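Local coordinates for endo-beta-mannanase (Opitutaceae bacterium TAV5, PDB 7BOB), which cleaves beta-1,4-linked mannosides as a homotrimeric, exo-acting glycoside hydrolase of family 5, probably releasing mannose from chain ends, at residues R62-P68 against F109-W113; S98-M104 against N155-P161; Q469-H473 against W579-T585; Y510-L516 against A556-F562. All coordinates share one frame; numbering follows the deposited sequence.

Contact 1 (R62-P68 against F109-W113); sequences RWPDFEP and FWPPW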
# COMPACT_ATOMS: atom_id res chain seq x y z
N ARG A 62 7.94 -33.25 9.64
CA ARG A 62 8.48 -32.24 8.73
C ARG A 62 8.60 -32.84 7.33
O ARG A 62 9.42 -33.75 7.09
CB ARG A 62 9.82 -31.71 9.23
CG ARG A 62 10.18 -30.37 8.63
CD ARG A 62 11.45 -29.77 9.23
NE ARG A 62 12.62 -30.60 8.97
CZ ARG A 62 13.87 -30.16 9.07
NH1 ARG A 62 14.10 -28.90 9.41
NH2 ARG A 62 14.88 -30.97 8.82
N TRP A 63 7.77 -32.34 6.41
CA TRP A 63 7.60 -32.90 5.06
C TRP A 63 8.90 -33.10 4.30
O TRP A 63 9.08 -34.19 3.73
CB TRP A 63 6.65 -31.99 4.26
CG TRP A 63 6.09 -32.62 3.03
CD1 TRP A 63 6.34 -33.87 2.54
CD2 TRP A 63 5.16 -32.01 2.11
NE1 TRP A 63 5.63 -34.08 1.38
CE2 TRP A 63 4.90 -32.95 1.10
CE3 TRP A 63 4.53 -30.76 2.05
CZ2 TRP A 63 4.03 -32.69 0.04
CZ3 TRP A 63 3.67 -30.50 1.00
CH2 TRP A 63 3.43 -31.47 0.01
N PRO A 64 9.82 -32.13 4.20
CA PRO A 64 11.08 -32.40 3.48
C PRO A 64 11.81 -33.62 4.02
O PRO A 64 12.40 -34.38 3.23
CB PRO A 64 11.91 -31.13 3.70
CG PRO A 64 11.23 -30.42 4.88
CD PRO A 64 9.79 -30.74 4.71
N ASP A 65 11.78 -33.83 5.34
CA ASP A 65 12.46 -34.99 5.90
C ASP A 65 11.88 -36.28 5.35
O ASP A 65 12.62 -37.24 5.09
CB ASP A 65 12.35 -34.98 7.43
CG ASP A 65 13.13 -33.84 8.08
OD1 ASP A 65 14.26 -33.54 7.66
OD2 ASP A 65 12.61 -33.26 9.05
N PHE A 66 10.57 -36.32 5.16
CA PHE A 66 9.88 -37.57 4.88
C PHE A 66 9.68 -37.83 3.39
O PHE A 66 9.49 -38.99 3.00
CB PHE A 66 8.51 -37.60 5.59
CG PHE A 66 8.58 -37.91 7.07
CD1 PHE A 66 8.94 -36.93 7.99
CD2 PHE A 66 8.29 -39.20 7.55
CE1 PHE A 66 9.00 -37.21 9.37
CE2 PHE A 66 8.36 -39.49 8.92
CZ PHE A 66 8.72 -38.50 9.83
N GLU A 67 9.72 -36.80 2.55
CA GLU A 67 9.64 -36.97 1.10
C GLU A 67 10.72 -36.14 0.42
O GLU A 67 10.43 -35.12 -0.22
CB GLU A 67 8.25 -36.59 0.57
CG GLU A 67 7.96 -37.19 -0.79
CD GLU A 67 6.62 -36.79 -1.33
OE1 GLU A 67 5.77 -36.30 -0.56
OE2 GLU A 67 6.41 -36.94 -2.55
N PRO A 68 11.99 -36.55 0.56
CA PRO A 68 13.08 -35.75 -0.02
C PRO A 68 13.05 -35.69 -1.54
O PRO A 68 13.64 -34.76 -2.11
CB PRO A 68 14.34 -36.46 0.48
CG PRO A 68 13.88 -37.84 0.82
CD PRO A 68 12.49 -37.69 1.33
N PHE A 109 9.73 -24.91 5.82
CA PHE A 109 10.48 -26.13 5.53
C PHE A 109 9.64 -26.95 4.57
O PHE A 109 8.76 -27.70 5.00
CB PHE A 109 10.79 -26.90 6.82
CG PHE A 109 11.61 -26.12 7.80
CD1 PHE A 109 13.00 -26.09 7.69
CD2 PHE A 109 11.01 -25.35 8.78
CE1 PHE A 109 13.76 -25.35 8.57
CE2 PHE A 109 11.77 -24.59 9.66
CZ PHE A 109 13.15 -24.60 9.55
N TRP A 110 9.91 -26.81 3.29
CA TRP A 110 9.20 -27.52 2.25
C TRP A 110 10.13 -28.51 1.56
O TRP A 110 11.36 -28.41 1.66
CB TRP A 110 8.63 -26.54 1.21
CG TRP A 110 7.48 -25.67 1.66
CD1 TRP A 110 7.35 -24.32 1.42
CD2 TRP A 110 6.31 -26.06 2.40
NE1 TRP A 110 6.17 -23.86 1.96
CE2 TRP A 110 5.52 -24.90 2.58
CE3 TRP A 110 5.85 -27.27 2.93
CZ2 TRP A 110 4.29 -24.92 3.26
CZ3 TRP A 110 4.63 -27.29 3.61
CH2 TRP A 110 3.87 -26.12 3.77
N PRO A 111 9.58 -29.51 0.87
CA PRO A 111 10.45 -30.42 0.11
C PRO A 111 11.20 -29.67 -0.96
O PRO A 111 10.71 -28.66 -1.50
CB PRO A 111 9.46 -31.43 -0.49
CG PRO A 111 8.31 -31.45 0.51
CD PRO A 111 8.19 -29.99 0.97
N PRO A 112 12.43 -30.09 -1.27
CA PRO A 112 13.23 -29.34 -2.26
C PRO A 112 12.61 -29.30 -3.64
O PRO A 112 12.87 -28.36 -4.39
CB PRO A 112 14.58 -30.08 -2.26
CG PRO A 112 14.32 -31.41 -1.63
CD PRO A 112 13.18 -31.21 -0.67
N TRP A 113 11.75 -30.27 -3.99
CA TRP A 113 11.11 -30.31 -5.29
C TRP A 113 9.90 -29.38 -5.41
O TRP A 113 9.25 -29.35 -6.46
CB TRP A 113 10.68 -31.73 -5.62
CG TRP A 113 10.08 -32.48 -4.47
CD1 TRP A 113 10.73 -33.31 -3.59
CD2 TRP A 113 8.69 -32.48 -4.08
NE1 TRP A 113 9.83 -33.84 -2.70
CE2 TRP A 113 8.58 -33.35 -2.97
CE3 TRP A 113 7.55 -31.86 -4.57
CZ2 TRP A 113 7.36 -33.58 -2.33
CZ3 TRP A 113 6.33 -32.11 -3.94
CH2 TRP A 113 6.25 -32.96 -2.83
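P111 lays its ring over the indole of W63. Its CG stands 3.5 Å from the centroid of W63's five-membered ring, nearly on the ring normal, a clear CH-pi contact. W113 turns an edge toward the face of W63 in an offset edge-to-face pair, CH2 of W113 lying 3.6 Å from CZ2 of W63. W110 comes to the rim of the same indole, its CZ3 3.8 Å from CE3 of W63. Away from the indole, CD of P64 touches the F109 carbonyl, 3.2 Å from O, and the aliphatic arm of R62 runs past CB of F109.

Two polar contacts, from two indoles, go to E67. NE1 of W113 donates to O of E67 at 2.9 Å (159°), with that oxygen near the indole plane; setting CG of W113 between the backbone N and the carbonyl carbon (chi1 42°) brings the ring edge there. NE1 of W63 reaches OE1 of E67 at 3.0 Å, while OE2 of E67 pairs with R129 of helix 124-141. Separately, R62 holds D65 side-on through NE and NH2, and E32 through NH1.

E67 thus takes the N-H of W63 and of W113, which probably fixes how both rings are turned.

Contact 2 (S98-M104 against N155-P161); sequences SLFVGWM and NELDALP
W103 spreads its indole against the turn of N155-P161, and the methyl of A159 is the bump that meets it: CB of A159 lies 3.8 Å from the centroid of W103's six-membered ring, 16° off the normal. The carbonyl of A159 continues over that ring, its O 3.3 Å from CZ3 of W103. CD2 of L160 fits in near the root of the indole, 4.1 Å from CB of W103, while CB of E156 flanks CD1. Were W103 replaced by a serine, the methyl and carbonyl of A159 would probably lose the flat surface they rest on, and a gap would open beside L160.

N155 is the second wedge. With CG anti to the backbone N (chi1 -174°), its amide enters between the W103 carbonyl and the methyl of M104. ND2 donates to O of W103 at 2.9 Å, arriving from above the carbonyl plane, and CE of M104, brought round by two bends in its chain, sits 3.3 Å from ND2 of N155. OD1 of N155 is taken by R58. Between the backbones one water bridges O of F100, N of W103 and O of N155, beside G102, whose peptide bond with V101 is cis. Beyond it, CD2 of L157 closes against CB of F100 at 3.9 Å.

OE2 of E156 bonds H240 and lies close to E281. Such an Asn-Glu pair just past the fourth strand of a (beta/alpha)8 barrel is the signature of clan GH-A, consistent with E156 being the acid/base of the active site.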
# COMPACT_ATOMS: atom_id res chain seq x y z
N SER A 98 1.46 -33.62 13.38
CA SER A 98 1.11 -32.51 12.49
C SER A 98 1.81 -32.75 11.16
O SER A 98 3.04 -32.87 11.13
CB SER A 98 1.52 -31.18 13.11
OG SER A 98 1.09 -30.07 12.33
N LEU A 99 1.03 -32.81 10.07
CA LEU A 99 1.51 -33.31 8.78
C LEU A 99 2.19 -32.22 7.95
O LEU A 99 3.36 -32.35 7.57
CB LEU A 99 0.34 -33.91 7.98
CG LEU A 99 -0.43 -35.02 8.71
CD1 LEU A 99 -1.31 -35.84 7.76
CD2 LEU A 99 0.51 -35.95 9.49
N PHE A 100 1.45 -31.15 7.63
CA PHE A 100 1.89 -30.18 6.62
C PHE A 100 2.72 -29.11 7.32
O PHE A 100 2.23 -28.06 7.73
CB PHE A 100 0.70 -29.62 5.86
CG PHE A 100 0.17 -30.57 4.81
CD1 PHE A 100 0.85 -30.72 3.60
CD2 PHE A 100 -0.97 -31.32 5.03
CE1 PHE A 100 0.38 -31.61 2.63
CE2 PHE A 100 -1.45 -32.20 4.06
CZ PHE A 100 -0.77 -32.36 2.87
N VAL A 101 3.99 -29.43 7.50
CA VAL A 101 4.96 -28.60 8.21
C VAL A 101 6.23 -28.60 7.37
O VAL A 101 6.92 -29.62 7.31
CB VAL A 101 5.25 -29.13 9.63
CG1 VAL A 101 6.19 -28.21 10.35
CG2 VAL A 101 3.95 -29.31 10.43
N GLY A 102 6.54 -27.48 6.72
CA GLY A 102 5.71 -26.29 6.75
C GLY A 102 6.25 -25.17 7.62
O GLY A 102 7.46 -25.05 7.84
N TRP A 103 5.32 -24.36 8.12
CA TRP A 103 5.65 -23.20 8.96
C TRP A 103 6.08 -23.65 10.35
O TRP A 103 5.40 -24.46 10.98
CB TRP A 103 4.41 -22.32 9.06
CG TRP A 103 4.56 -21.03 9.84
CD1 TRP A 103 4.43 -20.87 11.19
CD2 TRP A 103 4.80 -19.73 9.30
NE1 TRP A 103 4.59 -19.55 11.53
CE2 TRP A 103 4.82 -18.82 10.38
CE3 TRP A 103 5.01 -19.24 8.00
CZ2 TRP A 103 5.04 -17.45 10.22
CZ3 TRP A 103 5.23 -17.86 7.83
CH2 TRP A 103 5.24 -16.99 8.94
N MET A 104 7.20 -23.11 10.84
CA MET A 104 7.72 -23.56 12.13
C MET A 104 8.76 -22.57 12.67
O MET A 104 9.87 -22.48 12.10
CB MET A 104 8.33 -24.96 11.99
CG MET A 104 8.88 -25.50 13.29
SD MET A 104 7.64 -25.44 14.65
CE MET A 104 6.30 -26.41 13.96
N ASN A 155 0.83 -27.11 10.77
CA ASN A 155 1.09 -26.05 11.72
C ASN A 155 0.87 -24.68 11.08
O ASN A 155 1.64 -24.27 10.19
CB ASN A 155 2.49 -26.13 12.29
CG ASN A 155 2.67 -25.12 13.38
OD1 ASN A 155 1.75 -24.93 14.17
ND2 ASN A 155 3.79 -24.40 13.40
N GLU A 156 -0.16 -23.97 11.54
CA GLU A 156 -0.37 -22.56 11.23
C GLU A 156 -0.36 -22.34 9.72
O GLU A 156 0.35 -21.48 9.19
CB GLU A 156 0.68 -21.69 11.92
CG GLU A 156 0.67 -21.89 13.45
CD GLU A 156 1.28 -20.74 14.23
OE1 GLU A 156 2.18 -20.05 13.69
OE2 GLU A 156 0.84 -20.53 15.39
N LEU A 157 -1.15 -23.16 9.03
CA LEU A 157 -1.20 -23.08 7.58
C LEU A 157 -1.71 -21.72 7.13
O LEU A 157 -1.46 -21.31 5.99
CB LEU A 157 -2.07 -24.20 7.01
CG LEU A 157 -1.49 -25.63 7.15
CD1 LEU A 157 -2.59 -26.69 7.13
CD2 LEU A 157 -0.43 -25.90 6.08
N ASP A 158 -2.41 -21.01 8.01
CA ASP A 158 -2.93 -19.69 7.70
C ASP A 158 -1.88 -18.59 7.82
O ASP A 158 -2.17 -17.45 7.47
CB ASP A 158 -4.10 -19.40 8.63
CG ASP A 158 -3.67 -19.39 10.08
OD1 ASP A 158 -3.23 -20.41 10.58
OD2 ASP A 158 -3.74 -18.34 10.72
N ALA A 159 -0.71 -18.89 8.37
CA ALA A 159 0.39 -17.93 8.44
C ALA A 159 1.25 -17.93 7.18
O ALA A 159 2.11 -17.06 7.05
CB ALA A 159 1.28 -18.25 9.65
N LEU A 160 1.03 -18.89 6.29
CA LEU A 160 1.87 -19.08 5.13
C LEU A 160 1.66 -17.95 4.12
O LEU A 160 0.51 -17.55 3.87
CB LEU A 160 1.56 -20.41 4.46
CG LEU A 160 2.07 -21.66 5.18
CD1 LEU A 160 1.41 -22.90 4.60
CD2 LEU A 160 3.60 -21.74 5.10
N PRO A 161 2.73 -17.44 3.51
CA PRO A 161 2.54 -16.47 2.41
C PRO A 161 1.61 -17.01 1.34
O PRO A 161 0.94 -16.23 0.66
CB PRO A 161 3.96 -16.26 1.84
CG PRO A 161 4.89 -17.05 2.68
CD PRO A 161 4.09 -17.98 3.58
O HOH W 1 2.65 -25.24 7.79

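Contact 3 (Q469-H473 against W579-T585); sequences QLLWH and WYAALLT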
# COMPACT_ATOMS: atom_id res chain seq x y z
N GLN A 469 -32.40 -6.20 24.18
CA GLN A 469 -31.79 -4.88 24.37
C GLN A 469 -30.58 -4.77 23.43
O GLN A 469 -29.60 -5.51 23.59
CB GLN A 469 -31.35 -4.69 25.82
CG GLN A 469 -32.36 -5.17 26.84
CD GLN A 469 -33.64 -4.38 26.74
OE1 GLN A 469 -33.65 -3.18 27.02
NE2 GLN A 469 -34.72 -5.04 26.32
N LEU A 470 -30.65 -3.84 22.47
CA LEU A 470 -29.61 -3.66 21.46
C LEU A 470 -28.86 -2.35 21.71
O LEU A 470 -29.47 -1.27 21.71
CB LEU A 470 -30.21 -3.66 20.05
CG LEU A 470 -29.29 -3.55 18.84
CD1 LEU A 470 -28.42 -4.82 18.69
CD2 LEU A 470 -30.12 -3.33 17.59
N LEU A 471 -27.55 -2.45 21.93
CA LEU A 471 -26.67 -1.28 21.94
C LEU A 471 -25.94 -1.25 20.60
O LEU A 471 -25.08 -2.10 20.33
CB LEU A 471 -25.70 -1.34 23.11
CG LEU A 471 -24.67 -0.21 23.15
CD1 LEU A 471 -25.33 1.19 23.04
CD2 LEU A 471 -23.88 -0.32 24.44
N TRP A 472 -26.28 -0.27 19.76
CA TRP A 472 -25.83 -0.23 18.36
C TRP A 472 -24.83 0.90 18.19
O TRP A 472 -25.21 2.07 18.05
CB TRP A 472 -27.02 -0.05 17.43
CG TRP A 472 -26.75 -0.45 16.01
CD1 TRP A 472 -25.53 -0.59 15.41
CD2 TRP A 472 -27.73 -0.75 15.01
NE1 TRP A 472 -25.69 -0.97 14.11
CE2 TRP A 472 -27.03 -1.09 13.83
CE3 TRP A 472 -29.13 -0.77 14.99
CZ2 TRP A 472 -27.68 -1.44 12.66
CZ3 TRP A 472 -29.78 -1.12 13.82
CH2 TRP A 472 -29.05 -1.46 12.67
N HIS A 473 -23.54 0.57 18.18
CA HIS A 473 -22.54 1.60 17.95
C HIS A 473 -22.37 1.81 16.45
O HIS A 473 -21.98 0.88 15.73
CB HIS A 473 -21.22 1.25 18.62
CG HIS A 473 -21.21 1.51 20.09
ND1 HIS A 473 -20.24 1.03 20.94
CD2 HIS A 473 -22.08 2.21 20.87
CE1 HIS A 473 -20.50 1.43 22.18
NE2 HIS A 473 -21.61 2.14 22.16
N TRP A 579 -18.38 4.07 29.68
CA TRP A 579 -19.29 4.37 28.57
C TRP A 579 -20.29 3.25 28.33
O TRP A 579 -21.49 3.49 28.19
CB TRP A 579 -18.50 4.64 27.29
CG TRP A 579 -19.40 4.81 26.10
CD1 TRP A 579 -19.82 3.83 25.25
CD2 TRP A 579 -20.03 6.03 25.66
NE1 TRP A 579 -20.66 4.37 24.29
CE2 TRP A 579 -20.81 5.71 24.53
CE3 TRP A 579 -20.02 7.35 26.12
CZ2 TRP A 579 -21.55 6.67 23.84
CZ3 TRP A 579 -20.76 8.31 25.44
CH2 TRP A 579 -21.52 7.96 24.31
N TYR A 580 -19.80 2.00 28.22
CA TYR A 580 -20.71 0.89 27.95
C TYR A 580 -21.72 0.71 29.08
O TYR A 580 -22.90 0.43 28.83
CB TYR A 580 -19.94 -0.42 27.74
CG TYR A 580 -19.13 -0.43 26.48
CD1 TYR A 580 -19.69 -0.86 25.27
CD2 TYR A 580 -17.81 -0.02 26.49
CE1 TYR A 580 -18.95 -0.85 24.11
CE2 TYR A 580 -17.07 -0.01 25.34
CZ TYR A 580 -17.65 -0.43 24.16
OH TYR A 580 -16.89 -0.42 23.03
N ALA A 581 -21.26 0.84 30.33
CA ALA A 581 -22.17 0.66 31.47
C ALA A 581 -23.32 1.66 31.42
O ALA A 581 -24.49 1.28 31.56
CB ALA A 581 -21.40 0.78 32.79
N ALA A 582 -23.01 2.93 31.16
CA ALA A 582 -24.06 3.95 31.13
C ALA A 582 -25.11 3.66 30.06
O ALA A 582 -26.31 3.89 30.27
CB ALA A 582 -23.45 5.33 30.91
N LEU A 583 -24.69 3.14 28.91
CA LEU A 583 -25.60 3.00 27.78
C LEU A 583 -26.32 1.67 27.73
O LEU A 583 -27.31 1.54 27.00
CB LEU A 583 -24.85 3.20 26.47
CG LEU A 583 -24.41 4.64 26.21
CD1 LEU A 583 -24.28 4.78 24.75
CD2 LEU A 583 -25.43 5.62 26.74
N LEU A 584 -25.82 0.67 28.46
CA LEU A 584 -26.46 -0.64 28.47
C LEU A 584 -27.78 -0.56 29.23
O LEU A 584 -27.84 0.01 30.33
CB LEU A 584 -25.54 -1.66 29.12
CG LEU A 584 -24.50 -2.21 28.14
CD1 LEU A 584 -23.51 -3.13 28.85
CD2 LEU A 584 -25.19 -2.92 26.99
N THR A 585 -28.83 -1.13 28.65
CA THR A 585 -30.15 -1.19 29.27
C THR A 585 -30.50 -2.64 29.58
O THR A 585 -29.87 -3.57 29.07
CB THR A 585 -31.23 -0.59 28.36
OG1 THR A 585 -31.29 -1.32 27.12
CG2 THR A 585 -30.96 0.88 28.08
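Helix 569-583 packs on the mixed sheet of the C-terminal alpha/beta domain here, and strand 469-473 presents Q469, L471 and H473 to its last turn and the residues after it. The two short axes pass 10.5 Å apart, their directions 136° from each other.

L471 is the apolar centre. Its CG stands opposite the backbone N (chi1 176°), which sends both methyls toward the helix end: CD1 lies 4.0 Å from CB of L583, and CD2 meets CD2 of L584 at 3.9 Å and, more loosely, the ring of Y580. Further along the strand, the imidazole of H473 approaches W579 and Y580 and forms an aromatic cluster with them. CE1 of H473 is 3.4 Å from CE1 of Y580, which lies near the imidazole plane, with the two rings oblique at 50°. On its other partner, NE2 of H473 comes at the edge of the W579 indole, 3.2 Å from NE1. ND1 of H473 and OH of Y580 both bond E559 of the neighbouring helix 558-564.

At the opposite end of the strand, OG1 of T585 donates to OE1 of Q469 at 3.0 Å, and NE2 of Q469 turns back to the carbonyl of G467.

Leucine packing is therefore bracketed by polar groups at both ends, and the buried carboxylate of E559, with two partners, probably holds the imidazole and phenol in a fixed relation.

Contact 4 (Y510-L516 against A556-F562); sequences YEFTCFL and ADVEASF
The ring of F512 has S561 at its edge, with CB of S561 in the ring plane 3.8 Å from CD1 of F512. F562 lies alongside it and points the same way; the two planes are 30° apart but slid so far that the rings barely overlap, and contact is made by CE1 of F512 and CE1 of F562, at 3.8 Å. The methyls of V558 also reach CE1 of F512. A556 fills the angle between two phenylalanines, its CB 3.8 Å from CB of F512 and equally near CE2 of F515. W576 stacks on F562, and W579 meets F512 edge-to-face.

Beyond the rings, the loop after strand 508-512 is tied to the start of helix 558-564. N of D557 donates to O of C514 at 3.0 Å. N of C514 in turn reaches OG of S561 at 3.3 Å (153°), and the same hydroxyl donates to O of D557, the residue just before the helix, at 2.6 Å. OG of S561 lies anti to its carbonyl carbon (chi1 -46°), within reach of both. CB of C514 rests on CB of A560, 3.8 Å away. Losing the hydroxyl of S561, as with an alanine here, is likely to leave the C514 N-H without this acceptor and cut its link to the D557 carbonyl.

D557 is the N-cap: OD1 accepts from N of A560, approached from well above the carboxylate plane, while OD2 forms a salt bridge with R412.

S561 thus uses one oxygen as donor and acceptor, and with the D557 N bond the loop gains two ties to the helix start.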
# COMPACT_ATOMS: atom_id res chain seq x y z
N TYR A 510 -16.81 13.11 27.01
CA TYR A 510 -16.39 12.20 25.95
C TYR A 510 -16.22 12.97 24.66
O TYR A 510 -16.96 13.92 24.39
CB TYR A 510 -17.41 11.09 25.73
CG TYR A 510 -17.41 10.08 26.83
CD1 TYR A 510 -16.53 9.00 26.80
CD2 TYR A 510 -18.28 10.21 27.91
CE1 TYR A 510 -16.53 8.05 27.83
CE2 TYR A 510 -18.29 9.27 28.94
CZ TYR A 510 -17.41 8.20 28.89
OH TYR A 510 -17.40 7.28 29.90
N GLU A 511 -15.25 12.56 23.86
CA GLU A 511 -15.04 13.13 22.54
C GLU A 511 -14.81 12.00 21.55
O GLU A 511 -13.89 11.20 21.73
CB GLU A 511 -13.86 14.10 22.53
CG GLU A 511 -13.57 14.67 21.16
CD GLU A 511 -12.33 15.51 21.16
OE1 GLU A 511 -12.30 16.51 21.92
OE2 GLU A 511 -11.37 15.16 20.44
N PHE A 512 -15.64 11.95 20.51
CA PHE A 512 -15.54 10.96 19.44
C PHE A 512 -15.03 11.63 18.17
O PHE A 512 -15.73 12.48 17.60
CB PHE A 512 -16.89 10.30 19.19
CG PHE A 512 -17.45 9.63 20.39
CD1 PHE A 512 -16.94 8.42 20.82
CD2 PHE A 512 -18.46 10.21 21.12
CE1 PHE A 512 -17.45 7.79 21.95
CE2 PHE A 512 -18.97 9.58 22.26
CZ PHE A 512 -18.47 8.38 22.67
N THR A 513 -13.85 11.22 17.71
CA THR A 513 -13.26 11.74 16.49
C THR A 513 -13.48 10.86 15.27
O THR A 513 -13.21 11.31 14.16
CB THR A 513 -11.75 11.95 16.66
OG1 THR A 513 -11.13 10.66 16.83
CG2 THR A 513 -11.46 12.83 17.87
N CYS A 514 -13.96 9.63 15.42
CA CYS A 514 -14.15 8.72 14.30
C CYS A 514 -15.61 8.42 14.08
O CYS A 514 -16.40 8.33 15.03
CB CYS A 514 -13.41 7.39 14.51
SG CYS A 514 -11.66 7.56 14.84
N PHE A 515 -15.97 8.22 12.82
CA PHE A 515 -17.35 8.00 12.42
C PHE A 515 -17.33 6.95 11.33
O PHE A 515 -16.36 6.84 10.57
CB PHE A 515 -18.00 9.32 11.95
CG PHE A 515 -17.99 10.38 13.02
CD1 PHE A 515 -16.93 11.27 13.12
CD2 PHE A 515 -19.00 10.45 13.97
CE1 PHE A 515 -16.89 12.21 14.14
CE2 PHE A 515 -18.97 11.40 14.97
CZ PHE A 515 -17.90 12.28 15.05
N LEU A 516 -18.38 6.15 11.28
CA LEU A 516 -18.32 4.95 10.46
C LEU A 516 -18.22 5.33 8.99
O LEU A 516 -18.98 6.17 8.50
CB LEU A 516 -19.54 4.05 10.71
CG LEU A 516 -19.35 2.57 10.35
CD1 LEU A 516 -18.42 1.87 11.36
CD2 LEU A 516 -20.69 1.85 10.28
N ALA A 556 -21.73 7.48 16.39
CA ALA A 556 -20.29 7.67 16.28
C ALA A 556 -19.65 6.29 16.33
O ALA A 556 -20.23 5.33 16.83
CB ALA A 556 -19.73 8.56 17.39
N ASP A 557 -18.43 6.21 15.78
CA ASP A 557 -17.68 4.96 15.82
C ASP A 557 -16.93 4.90 17.14
O ASP A 557 -15.75 5.28 17.24
CB ASP A 557 -16.74 4.86 14.62
CG ASP A 557 -16.18 3.47 14.44
OD1 ASP A 557 -16.18 2.69 15.43
OD2 ASP A 557 -15.72 3.16 13.33
N VAL A 558 -17.61 4.38 18.16
CA VAL A 558 -17.11 4.40 19.54
C VAL A 558 -15.75 3.70 19.63
O VAL A 558 -14.75 4.28 20.06
CB VAL A 558 -18.13 3.76 20.49
CG1 VAL A 558 -17.62 3.69 21.93
CG2 VAL A 558 -19.45 4.52 20.42
N GLU A 559 -15.71 2.44 19.20
CA GLU A 559 -14.49 1.67 19.38
C GLU A 559 -13.33 2.27 18.60
O GLU A 559 -12.20 2.31 19.11
CB GLU A 559 -14.73 0.21 18.99
CG GLU A 559 -15.59 -0.53 20.01
CD GLU A 559 -17.07 -0.24 19.82
OE1 GLU A 559 -17.45 0.39 18.81
OE2 GLU A 559 -17.86 -0.67 20.67
N ALA A 560 -13.59 2.75 17.38
CA ALA A 560 -12.53 3.38 16.61
C ALA A 560 -12.03 4.64 17.31
O ALA A 560 -10.82 4.85 17.46
CB ALA A 560 -13.01 3.70 15.19
N SER A 561 -12.97 5.50 17.75
CA SER A 561 -12.58 6.70 18.49
C SER A 561 -11.71 6.36 19.69
O SER A 561 -10.65 6.96 19.88
CB SER A 561 -13.82 7.49 18.95
OG SER A 561 -14.80 7.64 17.93
N PHE A 562 -12.15 5.41 20.50
CA PHE A 562 -11.32 4.99 21.62
C PHE A 562 -9.95 4.48 21.15
O PHE A 562 -8.91 4.85 21.72
CB PHE A 562 -12.04 3.91 22.41
CG PHE A 562 -13.26 4.40 23.16
CD1 PHE A 562 -13.54 5.76 23.26
CD2 PHE A 562 -14.10 3.49 23.79
CE1 PHE A 562 -14.63 6.18 23.94
CE2 PHE A 562 -15.19 3.92 24.48
CZ PHE A 562 -15.47 5.28 24.56

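Overall arrangement
From the N terminus, the catalytic barrel comes first. Contact 1 closes a loop of 40 residues, from the end of strand 56-62 to the segment after strand 107-108; contact 2 opens within it at strand 94-101 and closes past strand 151-154, so the two cross. They also touch: W63 bonds V101 and F109 bonds G102 through their backbones, tying the end of strand 56-62 to that of strand 94-101, while contact 2 brings in the end of strand 151-154. Contacts 3 and 4 come later, each in series with contacts 1 and 2, in the C-terminal domain. There contact 4 opens and closes between the segments of contact 3, and E559 links the two helices to strand 469-473.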